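Local coordinates for protein phytoene synthase (Enterococcus hirae, PDB 5IYS) that probably joins two farnesyl diphosphate molecules into a C30 carotenoid precursor such as dehydrosqualene, at a magnesium-dependent site, at residues A[49-54]-A[104-109]; A[70-75]-A[108-113]; A[142-147]-A[152-157]; A[226-231]-A[283-288]. One frame throughout, in Å; residues are numbered along the deposited sequence.

Contact 1 (A[49-54]-A[104-109]); sequences YAFCRR and APFFDM. With FPS (S-[(2E,6E)-3,7,11-trimethyldodeca-2,6,10-trienyl] trihydrogen thiodiphosphate), chain H; FPS (S-[(2E,6E)-3,7,11-trimethyldodeca-2,6,10-trienyl] trihydrogen thiodiphosphate), chain G.
The helical segments 49-54 and 104-109 run in roughly the same direction, with their axes at 23° and 11.0 Å apart at closest, and come nearest where Cys52 CA lies 7.5 Å from Met109 CA. Phe51 and Phe106 form a T-shaped (edge-to-face) pair: the ring planes stand at 72°, the centroids are 5.1 Å apart, and Phe106 turns its edge to one face of Phe51. The touching carbon is Phe106 CD2, 3.6 Å from Phe51 CE1 and displaced toward the rim of that ring. Phe51 reaches it because its CG lies trans to the backbone N (chi1 166°), carrying the ring across the gap. The bent chain of Met109 packs beside this pair, one turn on from Phe106, its CG meeting Phe51 CE1 obliquely and its CE reaching Cys52 SG at 4.0 Å. Both residues continue onto the chain H farnesyl thiodiphosphate, Met109 by CE and Cys52 by CB.

The polar side of 49-54, Tyr49 and Arg53, handles the two thiodiphosphate groups. Arg53 NE donates to Tyr49 OH over 3.2 Å, in the guanidinium plane, and Tyr49 OH lies 2.5 Å from O1A of the chain G ligand, a hydrogen bond so short that its length is doubtful. A nearly straight bond from Arg53 NH1 to O2B of the chain H ligand, together with a salt bridge to Asp57, helps fix the guanidinium. One helix thus supplies apolar pocket wall and phosphate-binding groups. Around the pair, helix 125-143 packs Met142 against Cys52, Phe106 and Met109, helix 87-98 reaches Phe51, and helix 65-80 touches Phe106.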
# COMPACT_ATOMS: atom_id res chain seq x y z
N TYR A 49 5.13 6.68 -5.11
CA TYR A 49 3.80 6.96 -4.56
C TYR A 49 2.91 7.68 -5.58
O TYR A 49 1.75 7.29 -5.80
CB TYR A 49 3.90 7.85 -3.31
CG TYR A 49 2.55 8.08 -2.68
CD1 TYR A 49 1.72 9.12 -3.14
CD2 TYR A 49 2.01 7.15 -1.80
CE1 TYR A 49 0.41 9.23 -2.67
CE2 TYR A 49 0.72 7.26 -1.32
CZ TYR A 49 -0.07 8.31 -1.77
OH TYR A 49 -1.38 8.42 -1.31
N ALA A 50 3.47 8.72 -6.20
CA ALA A 50 2.75 9.48 -7.23
C ALA A 50 2.25 8.60 -8.38
O ALA A 50 1.16 8.83 -8.91
CB ALA A 50 3.66 10.59 -7.78
N PHE A 51 3.10 7.73 -8.90
CA PHE A 51 2.69 6.82 -9.96
C PHE A 51 1.53 5.95 -9.46
O PHE A 51 0.48 5.88 -10.13
CB PHE A 51 3.85 5.95 -10.42
CG PHE A 51 3.42 4.77 -11.26
CD1 PHE A 51 2.99 3.60 -10.64
CD2 PHE A 51 3.38 4.86 -12.65
CE1 PHE A 51 2.59 2.49 -11.41
CE2 PHE A 51 2.99 3.76 -13.44
CZ PHE A 51 2.55 2.59 -12.80
N CYS A 52 1.66 5.38 -8.27
CA CYS A 52 0.59 4.53 -7.73
C CYS A 52 -0.73 5.29 -7.53
O CYS A 52 -1.83 4.78 -7.80
CB CYS A 52 1.03 3.91 -6.40
SG CYS A 52 2.39 2.72 -6.58
N ARG A 53 -0.62 6.42 -6.85
CA ARG A 53 -1.80 7.25 -6.54
C ARG A 53 -2.53 7.64 -7.82
O ARG A 53 -3.77 7.59 -7.88
CB ARG A 53 -1.36 8.50 -5.76
CG ARG A 53 -2.46 9.42 -5.18
CD ARG A 53 -3.76 8.74 -4.75
NE ARG A 53 -3.67 8.02 -3.47
CZ ARG A 53 -4.59 7.18 -3.01
NH1 ARG A 53 -5.68 6.90 -3.71
NH2 ARG A 53 -4.41 6.62 -1.82
N ARG A 54 -1.78 7.94 -8.88
CA ARG A 54 -2.41 8.33 -10.15
C ARG A 54 -3.16 7.17 -10.79
O ARG A 54 -4.35 7.31 -11.14
CB ARG A 54 -1.39 8.92 -11.15
CG ARG A 54 -1.98 9.09 -12.54
CD ARG A 54 -0.96 9.59 -13.58
NE ARG A 54 -0.41 10.89 -13.22
CZ ARG A 54 0.60 11.48 -13.86
NH1 ARG A 54 1.12 10.93 -14.96
NH2 ARG A 54 1.04 12.64 -13.42
N ALA A 104 8.58 -4.39 -14.03
CA ALA A 104 7.56 -5.43 -13.90
C ALA A 104 6.48 -5.18 -12.85
O ALA A 104 5.31 -5.34 -13.15
CB ALA A 104 8.20 -6.84 -13.69
N PRO A 105 6.86 -4.69 -11.65
CA PRO A 105 5.79 -4.52 -10.67
C PRO A 105 4.93 -3.30 -10.99
O PRO A 105 3.76 -3.24 -10.59
CB PRO A 105 6.51 -4.36 -9.32
CG PRO A 105 7.98 -4.14 -9.64
CD PRO A 105 8.21 -4.60 -11.08
N PHE A 106 5.46 -2.38 -11.78
CA PHE A 106 4.66 -1.20 -12.18
C PHE A 106 3.56 -1.67 -13.14
O PHE A 106 2.42 -1.20 -13.06
CB PHE A 106 5.55 -0.14 -12.87
CG PHE A 106 6.49 0.56 -11.91
CD1 PHE A 106 7.68 -0.03 -11.53
CD2 PHE A 106 6.13 1.78 -11.35
CE1 PHE A 106 8.52 0.59 -10.58
CE2 PHE A 106 6.98 2.42 -10.48
CZ PHE A 106 8.16 1.80 -10.06
N PHE A 107 3.90 -2.63 -14.00
CA PHE A 107 2.93 -3.20 -14.93
C PHE A 107 1.88 -3.98 -14.13
O PHE A 107 0.69 -3.88 -14.38
CB PHE A 107 3.69 -4.16 -15.88
CG PHE A 107 4.32 -3.49 -17.07
CD1 PHE A 107 3.52 -2.96 -18.09
CD2 PHE A 107 5.69 -3.44 -17.20
CE1 PHE A 107 4.11 -2.37 -19.21
CE2 PHE A 107 6.29 -2.94 -18.35
CZ PHE A 107 5.50 -2.35 -19.34
N ASP A 108 2.33 -4.75 -13.14
CA ASP A 108 1.43 -5.48 -12.24
C ASP A 108 0.40 -4.57 -11.56
O ASP A 108 -0.75 -4.96 -11.40
CB ASP A 108 2.22 -6.31 -11.20
CG ASP A 108 2.96 -7.49 -11.82
OD1 ASP A 108 2.60 -7.86 -12.97
OD2 ASP A 108 3.87 -8.09 -11.16
N MET A 109 0.83 -3.44 -11.00
CA MET A 109 -0.09 -2.44 -10.46
C MET A 109 -1.18 -2.03 -11.46
O MET A 109 -2.36 -1.99 -11.11
CB MET A 109 0.70 -1.21 -9.97
CG MET A 109 -0.12 0.02 -9.51
SD MET A 109 -1.26 -0.38 -8.18
CE MET A 109 -0.22 -0.27 -6.70
C1 FPS H . -4.91 2.17 -1.60
S1 FPS H . -6.00 0.81 -1.30
C2 FPS H . -4.40 2.09 -3.02
C3 FPS H . -3.53 1.17 -3.47
C4 FPS H . -3.02 0.02 -2.63
C5 FPS H . -3.08 1.28 -4.91
C6 FPS H . -2.09 2.42 -5.11
C7 FPS H . -1.00 2.39 -4.04
C8 FPS H . -0.64 3.50 -3.38
C10 FPS H . 0.40 3.35 -2.30
C9 FPS H . -1.32 4.82 -3.64
C11 FPS H . 1.81 3.57 -2.80
C12 FPS H . 2.60 3.79 -1.51
C13 FPS H . 3.93 3.99 -1.46
C14 FPS H . 4.80 4.02 -2.68
C15 FPS H . 4.56 4.16 -0.12
PA FPS H . -7.78 1.70 -1.77
O1A FPS H . -7.75 2.13 -3.19
O2A FPS H . -8.96 0.62 -1.56
O3A FPS H . -8.07 2.81 -0.62
PB FPS H . -8.06 4.40 -0.76
O1B FPS H . -9.48 4.82 -0.49
O2B FPS H . -7.66 4.89 -2.14
O3B FPS H . -7.08 4.92 0.27
C1 FPS G . -2.50 2.57 1.24
S1 FPS G . -2.17 3.92 0.17
C2 FPS G . -1.42 1.57 0.84
C3 FPS G . -1.59 0.24 0.82
C4 FPS G . -2.90 -0.37 1.25
C5 FPS G . -0.47 -0.69 0.41
C6 FPS G . 0.83 0.00 0.01
C7 FPS G . 1.94 -1.02 0.01
C8 FPS G . 3.20 -0.72 0.40
C10 FPS G . 4.25 -1.80 0.23
C9 FPS G . 3.60 0.64 0.91
C11 FPS G . 4.92 -2.05 1.58
C12 FPS G . 6.11 -2.99 1.43
C13 FPS G . 7.39 -2.59 1.26
C14 FPS G . 8.48 -3.62 1.15
C15 FPS G . 7.77 -1.14 1.20
PA FPS G . -3.00 5.67 0.88
O1A FPS G . -2.27 6.85 0.41
O2A FPS G . -4.42 5.68 0.10
O3A FPS G . -3.37 5.69 2.44
PB FPS G . -4.83 5.10 2.83
O1B FPS G . -5.84 6.20 2.93
O2B FPS G . -4.56 4.33 4.10
O3B FPS G . -5.38 4.12 1.81

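Contact 2 (A[70-75]-A[108-113]); sequences QLERQL and DMLTGQ. With FPS (S-[(2E,6E)-3,7,11-trimethyldodeca-2,6,10-trienyl] trihydrogen thiodiphosphate), chain H.
Leu110 carries nearly all of this contact, set against Leu71, Glu72 and Leu75 in an antiparallel helix pair of the all-helical isoprenoid synthase fold. The axes make 166° and approach to 10.8 Å, and Leu110 CA is 7.0 Å from Glu72 CA. Early in 108-113, Met109 lies on a flank, its side chain leading away from 70-75 toward the ligand. Leu110 then points across the interface. Its CG is trans to its own carbonyl carbon (chi1 -60°), and the two methyls divide the work. CD1 meets Leu75 CD2 at 3.6 Å and Glu72 CG at 3.7 Å, the side chains sliding past each other in opposite directions. CD2 instead meets Leu71 CD2 at 3.9 Å, where the two leucines cross at about a right angle.

Glu72 therefore contributes its aliphatic part here, while its carboxylate forms a long, weak ion pair with Arg114. Leu110 also touches Phe51 and Ala55 on helix 39-60, so this leucine lies where three helices meet. Last comes Gln113, facing the ligand pocket: its NE2 lies 3.6 Å from C5 of the chain H farnesyl chain and makes a weak hydrogen bond to Asp56, a magnesium ligand. One turn back on the same helix, Met109 SD accepts a second, weak but fairly straight bond from Gln113 NE2, 3.6 Å long.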
# COMPACT_ATOMS: atom_id res chain seq x y z
N GLN A 70 -3.89 5.32 -21.20
CA GLN A 70 -2.82 6.27 -21.46
C GLN A 70 -1.62 6.04 -20.54
O GLN A 70 -0.47 6.24 -20.93
CB GLN A 70 -3.30 7.70 -21.21
CG GLN A 70 -2.14 8.67 -21.35
CD GLN A 70 -2.50 10.11 -21.05
OE1 GLN A 70 -3.47 10.39 -20.33
NE2 GLN A 70 -1.69 11.04 -21.56
N LEU A 71 -1.91 5.78 -19.27
CA LEU A 71 -0.88 5.52 -18.26
C LEU A 71 -0.13 4.26 -18.65
O LEU A 71 1.10 4.20 -18.53
CB LEU A 71 -1.51 5.41 -16.86
CG LEU A 71 -0.56 5.26 -15.68
CD1 LEU A 71 0.43 6.41 -15.69
CD2 LEU A 71 -1.28 5.23 -14.34
N GLU A 72 -0.83 3.27 -19.19
CA GLU A 72 -0.18 2.02 -19.59
C GLU A 72 0.73 2.26 -20.78
O GLU A 72 1.78 1.65 -20.91
CB GLU A 72 -1.21 0.94 -19.98
CG GLU A 72 -2.15 0.46 -18.86
CD GLU A 72 -3.42 -0.25 -19.36
OE1 GLU A 72 -3.32 -1.10 -20.27
OE2 GLU A 72 -4.53 0.02 -18.83
N ARG A 73 0.32 3.17 -21.67
CA ARG A 73 1.13 3.46 -22.85
C ARG A 73 2.41 4.19 -22.47
O ARG A 73 3.45 3.98 -23.09
CB ARG A 73 0.35 4.33 -23.84
CG ARG A 73 1.24 4.86 -24.97
CD ARG A 73 0.44 5.64 -26.01
NE ARG A 73 0.22 7.04 -25.63
CZ ARG A 73 -0.98 7.59 -25.47
NH1 ARG A 73 -2.09 6.87 -25.60
NH2 ARG A 73 -1.09 8.88 -25.17
N GLN A 74 2.30 5.09 -21.50
CA GLN A 74 3.47 5.78 -20.97
C GLN A 74 4.47 4.82 -20.32
O GLN A 74 5.68 4.93 -20.52
CB GLN A 74 3.02 6.83 -19.96
CG GLN A 74 2.32 7.96 -20.65
CD GLN A 74 1.74 8.94 -19.67
OE1 GLN A 74 1.43 8.59 -18.54
NE2 GLN A 74 1.51 10.17 -20.13
N LEU A 75 3.94 3.83 -19.62
CA LEU A 75 4.80 2.86 -18.94
C LEU A 75 5.50 1.98 -19.98
O LEU A 75 6.68 1.65 -19.84
CB LEU A 75 3.93 1.99 -18.01
CG LEU A 75 4.67 0.84 -17.32
CD1 LEU A 75 5.89 1.31 -16.57
CD2 LEU A 75 3.62 0.12 -16.39
N ASP A 108 2.33 -4.75 -13.14
CA ASP A 108 1.43 -5.48 -12.24
C ASP A 108 0.40 -4.57 -11.56
O ASP A 108 -0.75 -4.96 -11.40
CB ASP A 108 2.22 -6.31 -11.20
CG ASP A 108 2.96 -7.49 -11.82
OD1 ASP A 108 2.60 -7.86 -12.97
OD2 ASP A 108 3.87 -8.09 -11.16
N MET A 109 0.83 -3.44 -11.00
CA MET A 109 -0.09 -2.44 -10.46
C MET A 109 -1.18 -2.03 -11.46
O MET A 109 -2.36 -1.99 -11.11
CB MET A 109 0.70 -1.21 -9.97
CG MET A 109 -0.12 0.02 -9.51
SD MET A 109 -1.26 -0.38 -8.18
CE MET A 109 -0.22 -0.27 -6.70
N LEU A 110 -0.81 -1.71 -12.70
CA LEU A 110 -1.84 -1.26 -13.65
C LEU A 110 -2.81 -2.42 -13.92
O LEU A 110 -3.98 -2.21 -14.15
CB LEU A 110 -1.19 -0.81 -14.96
CG LEU A 110 -0.21 0.35 -14.71
CD1 LEU A 110 0.19 0.99 -16.04
CD2 LEU A 110 -0.85 1.38 -13.80
N THR A 111 -2.30 -3.65 -13.93
CA THR A 111 -3.14 -4.82 -14.24
C THR A 111 -4.13 -5.04 -13.10
O THR A 111 -5.31 -5.36 -13.33
CB THR A 111 -2.26 -6.09 -14.32
OG1 THR A 111 -1.39 -5.97 -15.44
CG2 THR A 111 -3.11 -7.35 -14.44
N GLY A 112 -3.67 -4.81 -11.87
CA GLY A 112 -4.56 -4.91 -10.73
C GLY A 112 -5.60 -3.81 -10.74
O GLY A 112 -6.79 -4.05 -10.49
N GLN A 113 -5.17 -2.59 -11.00
CA GLN A 113 -6.14 -1.50 -11.09
C GLN A 113 -7.22 -1.78 -12.14
O GLN A 113 -8.37 -1.41 -11.95
CB GLN A 113 -5.48 -0.16 -11.39
CG GLN A 113 -4.57 0.33 -10.28
CD GLN A 113 -5.35 0.61 -9.02
OE1 GLN A 113 -6.50 1.01 -9.07
NE2 GLN A 113 -4.77 0.26 -7.88
C1 FPS H . -4.91 2.17 -1.60
S1 FPS H . -6.00 0.81 -1.30
C2 FPS H . -4.40 2.09 -3.02
C3 FPS H . -3.53 1.17 -3.47
C4 FPS H . -3.02 0.02 -2.63
C5 FPS H . -3.08 1.28 -4.91
C6 FPS H . -2.09 2.42 -5.11
C7 FPS H . -1.00 2.39 -4.04
C8 FPS H . -0.64 3.50 -3.38
C10 FPS H . 0.40 3.35 -2.30
C9 FPS H . -1.32 4.82 -3.64
C11 FPS H . 1.81 3.57 -2.80
C12 FPS H . 2.60 3.79 -1.51
C13 FPS H . 3.93 3.99 -1.46
C14 FPS H . 4.80 4.02 -2.68
C15 FPS H . 4.56 4.16 -0.12
PA FPS H . -7.78 1.70 -1.77
O1A FPS H . -7.75 2.13 -3.19
O2A FPS H . -8.96 0.62 -1.56
O3A FPS H . -8.07 2.81 -0.62
PB FPS H . -8.06 4.40 -0.76
O1B FPS H . -9.48 4.82 -0.49
O2B FPS H . -7.66 4.89 -2.14
O3B FPS H . -7.08 4.92 0.27

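Contact 3 (A[142-147]-A[152-157]); sequences MLLPLL and ADIVVP
The flat group in this contact is the peptide joining Ile154 to Val155, and Leu144 lies over one of its faces. Leu144 CD1 stands above the peptide plane, displaced from the Ile154 carbonyl carbon to a point between the carbonyl oxygen and the next alpha carbon. The distances agree with that position: Leu144 CD1 is 3.8 Å from Ile154 O and 3.9 Å from Val155 CA. Val155 adds a looser touch through CG1, 4.3 Å from the same methyl.

The second branch of Leu144 meets a side chain. Its CD2 lies 3.7 Å from Ile154 CD1, the two chains crossing at a slant. Ile154 has CG1 between its backbone N and carbonyl carbon (chi1 46°), a crowded position, and from there the extended chi2 sends CD1 toward the leucine. Leu144 itself has a chi1 of -98°, well off a staggered value, so its fork is turned from the usual setting. Pro151 and Leu233 lie near this apolar cluster, touching Leu144 and Ile154 respectively.

Ile154 occupies the N-cap position of helix 155-172, separating it from a short 3-10 turn. Next to Leu144, Leu143 touches both farnesyl ligands. The arrangement is a short interhelical turn closed by apolar side chains, joining two successive helices of the all-alpha squalene/phytoene synthase fold.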
# COMPACT_ATOMS: atom_id res chain seq x y z
N MET A 142 8.19 -2.48 -6.16
CA MET A 142 8.67 -1.21 -6.71
C MET A 142 9.71 -0.57 -5.82
O MET A 142 10.69 0.00 -6.32
CB MET A 142 7.52 -0.21 -6.87
CG MET A 142 6.42 -0.67 -7.78
SD MET A 142 5.05 0.54 -7.69
CE MET A 142 3.77 -0.51 -8.36
N LEU A 143 9.45 -0.56 -4.51
CA LEU A 143 10.32 0.11 -3.54
C LEU A 143 11.57 -0.63 -3.09
O LEU A 143 12.51 -0.03 -2.56
CB LEU A 143 9.51 0.47 -2.29
CG LEU A 143 8.34 1.43 -2.54
CD1 LEU A 143 7.57 1.66 -1.24
CD2 LEU A 143 8.84 2.75 -3.08
N LEU A 144 11.59 -1.95 -3.25
CA LEU A 144 12.68 -2.73 -2.68
C LEU A 144 14.07 -2.24 -3.08
O LEU A 144 14.99 -2.25 -2.27
CB LEU A 144 12.54 -4.20 -3.08
CG LEU A 144 11.89 -5.16 -2.08
CD1 LEU A 144 11.98 -6.66 -2.53
CD2 LEU A 144 12.52 -4.98 -0.70
N PRO A 145 14.25 -1.84 -4.35
CA PRO A 145 15.61 -1.48 -4.73
C PRO A 145 16.07 -0.20 -4.03
O PRO A 145 17.26 0.09 -4.00
CB PRO A 145 15.51 -1.25 -6.25
CG PRO A 145 14.33 -2.09 -6.67
CD PRO A 145 13.36 -1.88 -5.53
N LEU A 146 15.15 0.55 -3.45
CA LEU A 146 15.57 1.69 -2.62
C LEU A 146 16.04 1.32 -1.22
O LEU A 146 16.51 2.19 -0.48
CB LEU A 146 14.48 2.77 -2.51
CG LEU A 146 13.79 3.15 -3.83
CD1 LEU A 146 12.55 4.03 -3.62
CD2 LEU A 146 14.76 3.87 -4.73
N LEU A 147 15.72 0.09 -0.81
CA LEU A 147 15.75 -0.28 0.60
C LEU A 147 16.77 -1.35 0.95
O LEU A 147 17.00 -1.62 2.12
CB LEU A 147 14.34 -0.74 1.03
CG LEU A 147 13.18 0.23 0.80
CD1 LEU A 147 11.87 -0.45 1.19
CD2 LEU A 147 13.41 1.47 1.67
N ALA A 152 16.19 -9.13 -4.78
CA ALA A 152 15.84 -10.55 -4.94
C ALA A 152 15.89 -11.37 -3.65
O ALA A 152 15.05 -12.25 -3.44
CB ALA A 152 16.67 -11.23 -6.04
N ASP A 153 16.74 -10.94 -2.71
CA ASP A 153 16.90 -11.63 -1.42
C ASP A 153 15.61 -11.67 -0.60
O ASP A 153 15.38 -12.58 0.20
CB ASP A 153 18.00 -10.98 -0.57
CG ASP A 153 19.39 -11.25 -1.13
OD1 ASP A 153 19.49 -12.02 -2.10
OD2 ASP A 153 20.36 -10.60 -0.65
N ILE A 154 14.79 -10.63 -0.72
CA ILE A 154 13.67 -10.52 0.19
C ILE A 154 12.36 -10.18 -0.50
O ILE A 154 11.53 -9.46 0.05
CB ILE A 154 13.95 -9.47 1.30
CG1 ILE A 154 14.52 -8.18 0.69
CG2 ILE A 154 14.93 -10.03 2.36
CD1 ILE A 154 14.57 -6.98 1.69
N VAL A 155 12.15 -10.70 -1.71
CA VAL A 155 10.89 -10.41 -2.38
C VAL A 155 9.71 -11.01 -1.60
O VAL A 155 8.62 -10.45 -1.59
CB VAL A 155 10.82 -10.99 -3.82
CG1 VAL A 155 11.85 -10.30 -4.74
CG2 VAL A 155 11.04 -12.52 -3.79
N VAL A 156 9.91 -12.19 -1.03
CA VAL A 156 8.82 -12.88 -0.34
C VAL A 156 8.27 -12.08 0.86
O VAL A 156 7.06 -11.84 0.94
CB VAL A 156 9.25 -14.33 0.05
CG1 VAL A 156 8.22 -14.94 1.00
CG2 VAL A 156 9.35 -15.18 -1.23
N PRO A 157 9.14 -11.67 1.78
CA PRO A 157 8.63 -10.86 2.89
C PRO A 157 8.14 -9.49 2.47
O PRO A 157 7.24 -8.95 3.09
CB PRO A 157 9.82 -10.75 3.84
CG PRO A 157 11.02 -11.17 3.06
CD PRO A 157 10.47 -12.21 2.08

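Contact 4 (A[226-231]-A[283-288]); sequences ESFEMF and KSYLKS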
# COMPACT_ATOMS: atom_id res chain seq x y z
N GLU A 226 5.55 -11.87 9.83
CA GLU A 226 6.39 -12.56 8.87
C GLU A 226 7.25 -11.63 8.02
O GLU A 226 8.42 -11.91 7.79
CB GLU A 226 5.59 -13.53 7.99
CG GLU A 226 4.90 -14.67 8.74
CD GLU A 226 3.82 -15.34 7.91
OE1 GLU A 226 4.01 -15.41 6.68
OE2 GLU A 226 2.78 -15.76 8.48
N SER A 227 6.69 -10.51 7.60
CA SER A 227 7.42 -9.63 6.68
C SER A 227 8.62 -9.00 7.36
O SER A 227 9.58 -8.61 6.69
CB SER A 227 6.51 -8.51 6.11
OG SER A 227 6.25 -7.51 7.10
N PHE A 228 8.54 -8.85 8.68
CA PHE A 228 9.61 -8.24 9.47
C PHE A 228 10.91 -9.07 9.47
O PHE A 228 11.98 -8.56 9.78
CB PHE A 228 9.17 -7.98 10.93
CG PHE A 228 8.01 -7.02 11.07
CD1 PHE A 228 7.59 -6.23 10.00
CD2 PHE A 228 7.29 -6.96 12.27
CE1 PHE A 228 6.57 -5.29 10.16
CE2 PHE A 228 6.26 -6.04 12.44
CZ PHE A 228 5.87 -5.22 11.38
N GLU A 229 10.83 -10.30 8.96
CA GLU A 229 12.02 -11.10 8.73
C GLU A 229 13.03 -10.43 7.78
O GLU A 229 14.24 -10.68 7.86
CB GLU A 229 11.57 -12.41 8.12
CG GLU A 229 12.68 -13.37 7.78
CD GLU A 229 12.10 -14.68 7.23
OE1 GLU A 229 11.25 -15.28 7.92
OE2 GLU A 229 12.48 -15.06 6.10
N MET A 230 12.55 -9.52 6.93
CA MET A 230 13.47 -8.84 6.01
C MET A 230 14.39 -7.83 6.69
O MET A 230 15.37 -7.41 6.08
CB MET A 230 12.72 -8.17 4.86
CG MET A 230 11.89 -6.99 5.29
SD MET A 230 10.93 -6.39 3.86
CE MET A 230 9.38 -6.14 4.71
N PHE A 231 14.13 -7.44 7.93
CA PHE A 231 14.87 -6.28 8.47
C PHE A 231 16.39 -6.35 8.43
O PHE A 231 17.07 -5.35 8.12
CB PHE A 231 14.34 -5.82 9.83
CG PHE A 231 13.00 -5.10 9.74
CD1 PHE A 231 12.81 -4.08 8.82
CD2 PHE A 231 11.94 -5.46 10.56
CE1 PHE A 231 11.58 -3.43 8.72
CE2 PHE A 231 10.72 -4.80 10.50
CZ PHE A 231 10.52 -3.84 9.53
N LYS A 283 11.63 2.60 17.06
CA LYS A 283 13.05 2.80 17.35
C LYS A 283 13.52 1.82 18.43
O LYS A 283 14.61 1.26 18.28
CB LYS A 283 13.33 4.25 17.74
CG LYS A 283 14.81 4.53 17.99
CD LYS A 283 15.08 6.01 18.16
CE LYS A 283 14.70 6.47 19.55
NZ LYS A 283 15.32 7.79 19.92
N SER A 284 12.69 1.54 19.44
CA SER A 284 13.04 0.54 20.44
C SER A 284 13.09 -0.84 19.81
O SER A 284 13.97 -1.64 20.13
CB SER A 284 12.05 0.53 21.63
OG SER A 284 12.08 1.77 22.29
N TYR A 285 12.08 -1.15 19.00
CA TYR A 285 11.94 -2.45 18.37
C TYR A 285 13.14 -2.81 17.48
O TYR A 285 13.62 -3.96 17.50
CB TYR A 285 10.61 -2.54 17.61
CG TYR A 285 10.52 -3.73 16.69
CD1 TYR A 285 10.24 -4.99 17.17
CD2 TYR A 285 10.74 -3.58 15.33
CE1 TYR A 285 10.19 -6.09 16.31
CE2 TYR A 285 10.72 -4.65 14.48
CZ TYR A 285 10.42 -5.89 14.97
OH TYR A 285 10.41 -6.93 14.08
N LEU A 286 13.66 -1.82 16.75
CA LEU A 286 14.75 -2.05 15.83
C LEU A 286 16.07 -2.38 16.53
O LEU A 286 16.87 -3.14 15.98
CB LEU A 286 14.93 -0.87 14.88
CG LEU A 286 13.75 -0.82 13.91
CD1 LEU A 286 13.85 0.38 12.98
CD2 LEU A 286 13.67 -2.12 13.09
N LYS A 287 16.27 -1.85 17.73
CA LYS A 287 17.44 -2.21 18.53
C LYS A 287 17.57 -3.73 18.71
O LYS A 287 18.68 -4.23 18.84
CB LYS A 287 17.40 -1.54 19.90
CG LYS A 287 17.70 -0.05 19.88
CD LYS A 287 17.19 0.61 21.16
CE LYS A 287 18.13 1.72 21.65
NZ LYS A 287 18.40 2.75 20.60
N SER A 288 16.45 -4.45 18.71
CA SER A 288 16.48 -5.91 18.77
C SER A 288 16.90 -6.61 17.47
O SER A 288 16.89 -7.84 17.39
CB SER A 288 15.12 -6.46 19.19
OG SER A 288 14.24 -6.60 18.09
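The end of the Tyr285 ring comes down on both Phe228 and Phe231, and it meets each of the two in a different way. Toward Phe228 the approach is oblique: the planes stand at 55° and the centroids are 6.0 Å apart. What touches is the phenol oxygen, Tyr285 OH lying 3.5 Å from Phe228 CB and 3.6 Å from Phe228 CD2. Phe231 comes instead to the edge of the tyrosine ring. Its CE2 lies near the plane of that ring, 4.0 Å from Tyr285 CE2, and the two side chains cross at about a right angle. Tyr285 extends this far because its CG is trans to the backbone N (chi1 168°), which directs the ring off helix 272-287 toward 226-231.

In the all-helical isoprenoid synthase fold, this contact packs helix 272-287 against 226-231, at the C-terminal part of helix 207-227, remote from the magnesium site. Helix 236-258 closes in on the same cluster: Phe247 meets the Tyr285 ring, Ala246 and Arg250 touch Phe228, and Leu242 touches Phe231. The phenol has a polar partner too, as Tyr285 OH is hydrogen-bonded to Tyr289 OH.

The backbone of Tyr285 is tied down at the helix end by Ser288. Tyr285 O accepts from Ser288 OG at 2.8 Å, with a C=O...O angle of 165°, and from Ser288 N at 3.1 Å.

In the fold
From the N terminus, contact 1 brings helix 104-116 back to helix 39-60, closing a loop with 49 residues between its segments. Contact 2 opens within that loop, on helix 65-80, so the two loops start on different helices and close on the same stretch, sharing Asp108 and Met109. Contact 3 follows in series with four residues between its segments, at the connection from helix 125-143 to helix 155-172, and Met142 links it back to the first two contacts. Contact 4, again in series, closes a loop of 51 residues and ties the C-terminal helix to 226-231. It touches contact 3, where Ile154 CG2 meets Met230 CB at 3.8 Å, but lies about 33 Å, centre to centre, from contact 2.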